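Local structure of aldose-aldose oxidoreductase (Caulobacter crescentus, 5A04) at residues A[132-137]-A[141-146]; A[195-200]-A[250-255]. The protein catalyses an aldose-aldose oxidoreduction, probably oxidising one sugar and reducing another by hydride transfer through a bound nicotinamide dinucleotide. One frame throughout, in Å; residues are numbered along the deposited sequence.

Contact 1 of 2, residues A[132-137]-A[141-146]. With NDP (NADPH dihydro-nicotinamide-adenine-dinucleotide phosphate), chain G.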
loop_
_atom_site.group_PDB
_atom_site.type_symbol
_atom_site.label_atom_id
_atom_site.label_comp_id
_atom_site.label_asym_id
_atom_site.label_seq_id
_atom_site.Cartn_x
_atom_site.Cartn_y
_atom_site.Cartn_z
ATOM N N ARG A 132 -17.127 14.321 -1.180
ATOM C CA ARG A 132 -17.145 15.083 0.073
ATOM C C ARG A 132 -15.764 15.242 0.704
ATOM O O ARG A 132 -15.531 16.191 1.456
ATOM C CB ARG A 132 -18.089 14.415 1.072
ATOM C CG ARG A 132 -17.843 12.931 1.263
ATOM C CD ARG A 132 -18.658 12.352 2.419
ATOM N NE ARG A 132 -18.504 10.902 2.428
ATOM C CZ ARG A 132 -17.481 10.257 2.980
ATOM N NH1 ARG A 132 -16.526 10.926 3.636
ATOM N NH2 ARG A 132 -17.419 8.933 2.889
ATOM N N SER A 133 -14.846 14.319 0.412
ATOM C CA SER A 133 -13.522 14.378 1.040
ATOM C C SER A 133 -12.770 15.659 0.689
ATOM O O SER A 133 -11.885 16.072 1.425
ATOM C CB SER A 133 -12.680 13.153 0.656
ATOM O OG SER A 133 -13.286 11.966 1.154
ATOM N N ARG A 134 -13.119 16.289 -0.431
ATOM C CA ARG A 134 -12.468 17.535 -0.827
ATOM C C ARG A 134 -12.867 18.694 0.085
ATOM O O ARG A 134 -12.314 19.779 -0.025
ATOM C CB ARG A 134 -12.796 17.883 -2.279
ATOM C CG ARG A 134 -12.284 16.838 -3.301
ATOM C CD ARG A 134 -10.749 16.841 -3.413
ATOM N NE ARG A 134 -10.237 18.146 -3.829
ATOM C CZ ARG A 134 -10.128 18.529 -5.097
ATOM N NH1 ARG A 134 -10.488 17.701 -6.077
ATOM N NH2 ARG A 134 -9.654 19.736 -5.392
ATOM N N PHE A 135 -13.826 18.451 0.978
ATOM C CA PHE A 135 -14.312 19.463 1.914
ATOM C C PHE A 135 -14.015 19.093 3.358
ATOM O O PHE A 135 -14.482 19.754 4.286
ATOM C CB PHE A 135 -15.819 19.670 1.715
ATOM C CG PHE A 135 -16.157 20.026 0.306
ATOM C CD1 PHE A 135 -16.012 21.330 -0.130
ATOM C CD2 PHE A 135 -16.526 19.044 -0.611
ATOM C CE1 PHE A 135 -16.277 21.670 -1.456
ATOM C CE2 PHE A 135 -16.784 19.374 -1.940
ATOM C CZ PHE A 135 -16.652 20.685 -2.364
ATOM N N GLN A 136 -13.231 18.036 3.533
ATOM C CA GLN A 136 -12.974 17.459 4.853
ATOM C C GLN A 136 -11.628 17.980 5.356
ATOM O O GLN A 136 -10.661 18.047 4.598
ATOM C CB GLN A 136 -13.014 15.931 4.767
ATOM C CG GLN A 136 -13.131 15.198 6.089
ATOM C CD GLN A 136 -11.834 15.198 6.865
ATOM O OE1 GLN A 136 -10.754 15.145 6.278
ATOM N NE2 GLN A 136 -11.931 15.251 8.199
ATOM N N ALA A 137 -11.581 18.387 6.629
ATOM C CA ALA A 137 -10.467 19.192 7.149
ATOM C C ALA A 137 -9.092 18.548 6.979
ATOM O O ALA A 137 -8.132 19.208 6.558
ATOM C CB ALA A 137 -10.702 19.503 8.637
ATOM N N GLU A 141 -5.945 19.662 4.518
ATOM C CA GLU A 141 -4.610 19.868 5.087
ATOM C C GLU A 141 -3.523 19.070 4.341
ATOM O O GLU A 141 -2.452 19.603 4.054
ATOM C CB GLU A 141 -4.608 19.494 6.570
ATOM C CG GLU A 141 -3.314 19.859 7.303
ATOM C CD GLU A 141 -3.280 21.300 7.813
ATOM O OE1 GLU A 141 -4.312 22.001 7.774
ATOM O OE2 GLU A 141 -2.197 21.738 8.260
ATOM N N ALA A 142 -3.810 17.809 4.022
ATOM C CA ALA A 142 -2.862 16.973 3.269
ATOM C C ALA A 142 -2.580 17.557 1.886
ATOM O O ALA A 142 -1.429 17.672 1.463
ATOM C CB ALA A 142 -3.397 15.541 3.128
ATOM N N ILE A 143 -3.643 17.901 1.172
ATOM C CA ILE A 143 -3.493 18.502 -0.145
ATOM C C ILE A 143 -2.627 19.758 -0.058
ATOM O O ILE A 143 -1.706 19.934 -0.861
ATOM C CB ILE A 143 -4.863 18.854 -0.775
ATOM C CG1 ILE A 143 -5.661 17.579 -1.081
ATOM C CG2 ILE A 143 -4.676 19.664 -2.052
ATOM C CD1 ILE A 143 -7.139 17.849 -1.415
ATOM N N LYS A 144 -2.895 20.611 0.931
ATOM C CA LYS A 144 -2.132 21.856 1.077
ATOM C C LYS A 144 -0.653 21.604 1.377
ATOM O O LYS A 144 0.218 22.288 0.833
ATOM C CB LYS A 144 -2.724 22.742 2.178
ATOM C CG LYS A 144 -2.107 24.146 2.203
ATOM C CD LYS A 144 -2.695 25.035 1.102
ATOM C CE LYS A 144 -1.817 26.247 0.779
ATOM N NZ LYS A 144 -1.373 26.994 1.990
ATOM N N LEU A 145 -0.375 20.631 2.240
ATOM C CA LEU A 145 1.007 20.257 2.538
ATOM C C LEU A 145 1.750 19.873 1.264
ATOM O O LEU A 145 2.882 20.303 1.044
ATOM C CB LEU A 145 1.052 19.104 3.543
ATOM C CG LEU A 145 0.857 19.510 5.010
ATOM C CD1 LEU A 145 0.643 18.294 5.891
ATOM C CD2 LEU A 145 2.073 20.311 5.493
ATOM N N VAL A 146 1.104 19.076 0.420
ATOM C CA VAL A 146 1.724 18.652 -0.826
ATOM C C VAL A 146 2.004 19.852 -1.710
ATOM O O VAL A 146 3.110 20.003 -2.235
ATOM C CB VAL A 146 0.838 17.654 -1.592
ATOM C CG1 VAL A 146 1.411 17.391 -2.974
ATOM C CG2 VAL A 146 0.702 16.359 -0.795
HETATM P PA NDP G . -29.402 2.522 -0.368
HETATM O O1A NDP G . -29.686 1.193 -0.977
HETATM O O2A NDP G . -29.275 2.624 1.126
HETATM O O5B NDP G . -30.521 3.625 -0.852
HETATM C C5B NDP G . -30.668 3.548 -2.242
HETATM C C4B NDP G . -32.016 4.220 -2.537
HETATM O O4B NDP G . -32.157 4.487 -3.934
HETATM C C3B NDP G . -33.170 3.271 -2.137
HETATM O O3B NDP G . -33.502 3.412 -0.792
HETATM C C2B NDP G . -34.318 3.856 -2.970
HETATM O O2B NDP G . -34.831 4.930 -2.433
HETATM C C1B NDP G . -33.528 4.357 -4.255
HETATM N N9A NDP G . -33.689 3.453 -5.397
HETATM C C8A NDP G . -34.245 3.762 -6.634
HETATM N N7A NDP G . -34.278 2.709 -7.474
HETATM C C5A NDP G . -33.714 1.661 -6.740
HETATM C C6A NDP G . -33.463 0.314 -7.059
HETATM N N6A NDP G . -33.796 -0.179 -8.301
HETATM N N1A NDP G . -32.888 -0.540 -6.157
HETATM C C2A NDP G . -32.581 0.029 -4.932
HETATM N N3A NDP G . -32.752 1.281 -4.492
HETATM C C4A NDP G . -33.339 2.100 -5.433
HETATM O O3 NDP G . -27.962 2.898 -1.104
HETATM P PN NDP G . -27.047 4.030 -0.375
HETATM O O1N NDP G . -27.800 5.242 -0.003
HETATM O O2N NDP G . -25.921 3.439 0.443
HETATM O O5D NDP G . -26.110 4.532 -1.776
HETATM C C5D NDP G . -26.870 5.218 -2.733
HETATM C C4D NDP G . -25.877 6.066 -3.576
HETATM O O4D NDP G . -25.103 6.907 -2.667
HETATM C C3D NDP G . -24.824 5.162 -4.319
HETATM O O3D NDP G . -24.476 5.760 -5.582
HETATM C C2D NDP G . -23.611 5.203 -3.400
HETATM O O2D NDP G . -22.392 5.085 -4.113
HETATM C C1D NDP G . -23.726 6.665 -2.844
HETATM N N1N NDP G . -23.120 6.751 -1.513
HETATM C C2N NDP G . -22.169 7.723 -1.246
HETATM C C3N NDP G . -21.634 7.806 0.008
HETATM C C7N NDP G . -20.626 8.826 0.293
HETATM O O7N NDP G . -19.987 8.842 1.361
HETATM N N7N NDP G . -20.381 9.816 -0.654
HETATM C C4N NDP G . -22.032 6.887 1.111
HETATM C C5N NDP G . -23.015 5.868 0.715
HETATM C C6N NDP G . -23.517 5.830 -0.518
HETATM P P2B NDP G . -36.542 5.127 -2.502
HETATM O O1X NDP G . -36.778 4.960 -3.986
HETATM O O2X NDP G . -36.952 3.984 -1.625
HETATM O O3X NDP G . -36.729 6.533 -1.938
#
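The guanidinium of Arg134 meets Ile143 through its inner nitrogen, NE lying 3.9 Å from the Ile143 methyl CD1, whereas the Arg132 guanidinium receives the NADPH carboxamide at its edge, with C7N in its plane. The bend of the Arg134 chain at chi2 (-70°), followed by another at chi3, brings NE back to the methyl, and the two side chains cross at about a right angle. On Arg132 two donors share one acceptor: NE reaches O7N of NADPH at 2.8 Å with an N-H...O angle of 156°, and NH2 reaches the same O7N at 3.0 Å, more bent at 139°. Its chain runs extended from CG to NE, carrying the group out to the cofactor, while NH1 is engaged by Thr265 O and Gln292 OE1, so bonds at NE, NH2 and NH1 together probably limit the guanidinium's rotation. Replacing Arg132 with a leucine would strip O7N of both donors and would probably leave the carboxamide freer to turn on the nicotinamide ring. Arg132 also touches the bound glucose, which places it in both pockets. Farther along, helix 137-147 begins: Gln136 is its N-cap, and the first-turn bond from Glu141 N to Ala137 O is 3.0 Å long and fairly straight. Glu141 turns its carboxylate elsewhere, to a salt bridge with Arg283 and to the backbone N of Ala286. With 130 Å² buried, this is a modest surface contact. It occupies the connection from strand 127-129, an outer strand of the Rossmann sheet, into helix 137-147; Phe135 and Gln136 rest against helix 292-306, Arg134 and Ile143 against helix 182-198, and Ala142 and Val146 against strand 247-254.

Contact 2 of 2, residues A[195-200]-A[250-255]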
loop_
_atom_site.group_PDB
_atom_site.type_symbol
_atom_site.label_atom_id
_atom_site.label_comp_id
_atom_site.label_asym_id
_atom_site.label_seq_id
_atom_site.Cartn_x
_atom_site.Cartn_y
_atom_site.Cartn_z
ATOM N N ARG A 195 -5.379 10.989 -7.282
ATOM C CA ARG A 195 -5.488 12.118 -8.197
ATOM C C ARG A 195 -5.424 13.467 -7.476
ATOM O O ARG A 195 -4.696 14.352 -7.927
ATOM C CB ARG A 195 -6.784 12.015 -9.019
ATOM C CG ARG A 195 -6.733 10.883 -10.089
ATOM C CD ARG A 195 -8.074 10.705 -10.846
ATOM N NE ARG A 195 -8.437 11.982 -11.443
ATOM C CZ ARG A 195 -9.434 12.753 -11.024
ATOM N NH1 ARG A 195 -10.251 12.335 -10.065
ATOM N NH2 ARG A 195 -9.622 13.946 -11.590
ATOM N N TYR A 196 -6.157 13.648 -6.371
ATOM C CA TYR A 196 -6.126 14.983 -5.764
ATOM C C TYR A 196 -4.890 15.218 -4.904
ATOM O O TYR A 196 -4.502 16.366 -4.695
ATOM C CB TYR A 196 -7.419 15.323 -4.972
ATOM C CG TYR A 196 -7.867 14.486 -3.779
ATOM C CD1 TYR A 196 -7.148 14.464 -2.584
ATOM C CD2 TYR A 196 -9.091 13.820 -3.817
ATOM C CE1 TYR A 196 -7.612 13.730 -1.476
ATOM C CE2 TYR A 196 -9.555 13.084 -2.730
ATOM C CZ TYR A 196 -8.819 13.050 -1.563
ATOM O OH TYR A 196 -9.308 12.323 -0.498
ATOM N N LEU A 197 -4.230 14.160 -4.457
ATOM C CA LEU A 197 -2.979 14.349 -3.713
ATOM C C LEU A 197 -1.835 14.700 -4.673
ATOM O O LEU A 197 -1.018 15.583 -4.384
ATOM C CB LEU A 197 -2.643 13.102 -2.889
ATOM C CG LEU A 197 -3.623 12.833 -1.745
ATOM C CD1 LEU A 197 -3.392 11.447 -1.183
ATOM C CD2 LEU A 197 -3.505 13.894 -0.619
ATOM N N THR A 198 -1.768 14.030 -5.823
ATOM C CA THR A 198 -0.727 14.362 -6.799
ATOM C C THR A 198 -1.089 15.627 -7.557
ATOM O O THR A 198 -0.207 16.359 -8.021
ATOM C CB THR A 198 -0.501 13.235 -7.839
ATOM O OG1 THR A 198 -1.731 12.985 -8.526
ATOM C CG2 THR A 198 -0.028 11.958 -7.170
ATOM N N GLY A 199 -2.392 15.865 -7.702
ATOM C CA GLY A 199 -2.887 16.910 -8.584
ATOM C C GLY A 199 -2.636 16.563 -10.041
ATOM O O GLY A 199 -2.608 17.441 -10.906
ATOM N N GLU A 200 -2.464 15.275 -10.313
ATOM C CA GLU A 200 -2.163 14.804 -11.665
ATOM C C GLU A 200 -3.148 13.762 -12.163
ATOM O O GLU A 200 -3.953 13.246 -11.394
ATOM C CB GLU A 200 -0.763 14.213 -11.707
ATOM C CG GLU A 200 0.357 15.179 -11.343
ATOM C CD GLU A 200 1.709 14.518 -11.500
ATOM O OE1 GLU A 200 2.155 14.346 -12.659
ATOM O OE2 GLU A 200 2.311 14.152 -10.471
ATOM N N TYR A 250 -4.701 6.787 3.583
ATOM C CA TYR A 250 -3.638 7.011 2.620
ATOM C C TYR A 250 -2.416 7.622 3.257
ATOM O O TYR A 250 -2.510 8.281 4.298
ATOM C CB TYR A 250 -4.119 7.872 1.439
ATOM C CG TYR A 250 -4.622 9.285 1.686
ATOM C CD1 TYR A 250 -3.763 10.315 2.077
ATOM C CD2 TYR A 250 -5.953 9.605 1.431
ATOM C CE1 TYR A 250 -4.236 11.618 2.241
ATOM C CE2 TYR A 250 -6.428 10.896 1.590
ATOM C CZ TYR A 250 -5.566 11.896 1.985
ATOM O OH TYR A 250 -6.063 13.184 2.113
ATOM N N ARG A 251 -1.257 7.350 2.647
ATOM C CA ARG A 251 -0.023 8.050 2.971
ATOM C C ARG A 251 0.576 8.576 1.675
ATOM O O ARG A 251 0.696 7.826 0.699
ATOM C CB ARG A 251 0.991 7.143 3.680
ATOM C CG ARG A 251 2.281 7.906 3.993
ATOM C CD ARG A 251 3.377 7.027 4.554
ATOM N NE ARG A 251 3.025 6.469 5.854
ATOM C CZ ARG A 251 3.868 5.776 6.613
ATOM N NH1 ARG A 251 5.111 5.544 6.197
ATOM N NH2 ARG A 251 3.465 5.306 7.784
ATOM N N VAL A 252 0.920 9.859 1.650
ATOM C CA VAL A 252 1.622 10.435 0.512
ATOM C C VAL A 252 3.032 10.801 0.987
ATOM O O VAL A 252 3.203 11.378 2.065
ATOM C CB VAL A 252 0.856 11.657 -0.089
ATOM C CG1 VAL A 252 0.441 12.660 0.993
ATOM C CG2 VAL A 252 1.667 12.336 -1.214
ATOM N N SER A 253 4.039 10.406 0.206
ATOM C CA SER A 253 5.440 10.577 0.603
ATOM C C SER A 253 6.284 11.204 -0.501
ATOM O O SER A 253 6.091 10.921 -1.689
ATOM C CB SER A 253 6.078 9.234 0.985
ATOM O OG SER A 253 5.265 8.463 1.848
ATOM N N GLY A 254 7.241 12.029 -0.085
ATOM C CA GLY A 254 8.240 12.595 -0.977
ATOM C C GLY A 254 9.583 12.575 -0.251
ATOM O O GLY A 254 9.680 12.063 0.864
ATOM N N PRO A 255 10.626 13.136 -0.877
ATOM C CA PRO A 255 11.985 13.069 -0.321
ATOM C C PRO A 255 12.119 13.793 1.014
ATOM O O PRO A 255 13.001 13.450 1.799
ATOM C CB PRO A 255 12.846 13.757 -1.385
ATOM C CG PRO A 255 11.999 13.827 -2.611
ATOM C CD PRO A 255 10.578 13.837 -2.172
#
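The last turn of helix 182-198 faces strand 247-254 with Leu197 CA 7.4 Å from Val252 CA, and the chain then leaves the helix at Gly199, whose phi is positive (69°). Leu197 has the largest share of the contact. Its methyl CD1 sits over one face of the Tyr250 ring, 3.6 Å from the centroid and 16° off the normal, a CH-pi contact slightly offset toward the rim. The second methyl, CD2, reaches the phenol end of the same ring, 3.7 Å from Tyr250 CE1. Val252, also directed toward the helix, adds a looser touch, its CB 4.4 Å from Leu197 CD1. Tyr196 approaches Tyr250 at about a right angle: Tyr250 OH lies at the edge of the Tyr196 ring, in its plane, 3.9 Å from Tyr196 CE1. The closest pair between the two rings is Tyr196 OH and Tyr250 CE2, at 3.8 Å. At the helix end, Thr198 OG1 accepts from Glu200 N at 3.0 Å in an ST turn, and Arg147 takes the carbonyls of Tyr196 and Leu197. Arg251 points the other way, pairing with Glu260 and with Asp262 of the second subunit, so this strand carries the helix on one face and part of the dimer contact on the other. No hydrogen bond spans the two segments; they are joined by buried apolar and CH-pi packing, and both tyrosine hydroxyls are satisfied by Asn139 OD1, one oxygen of helix 137-147 that ties the two rings together.

In the fold
Contact 1 closes before contact 2 opens along the chain, yet their centres lie 11 Å apart and they touch. The Tyr196 side chain is one meeting point: Arg134 CD packs 3.5 Å from its CD2, and Ile143 CD1 comes within 3.6 Å of its CD1; Val146 CG1 also packs 3.3 Å from Leu197 O. Helix 137-147, which supplies half of contact 1, thus lies beside helix 182-198 on the same face of the mixed sheet, with both helices leaning on strand 247-254 of contact 2. Segment 132-137 leads from the Rossmann sheet into this layer. Together the contacts trace a packed path from an arginine on the nicotinamide and sugar to the C-terminal domain's interior, and through strand 247-254 to the second subunit.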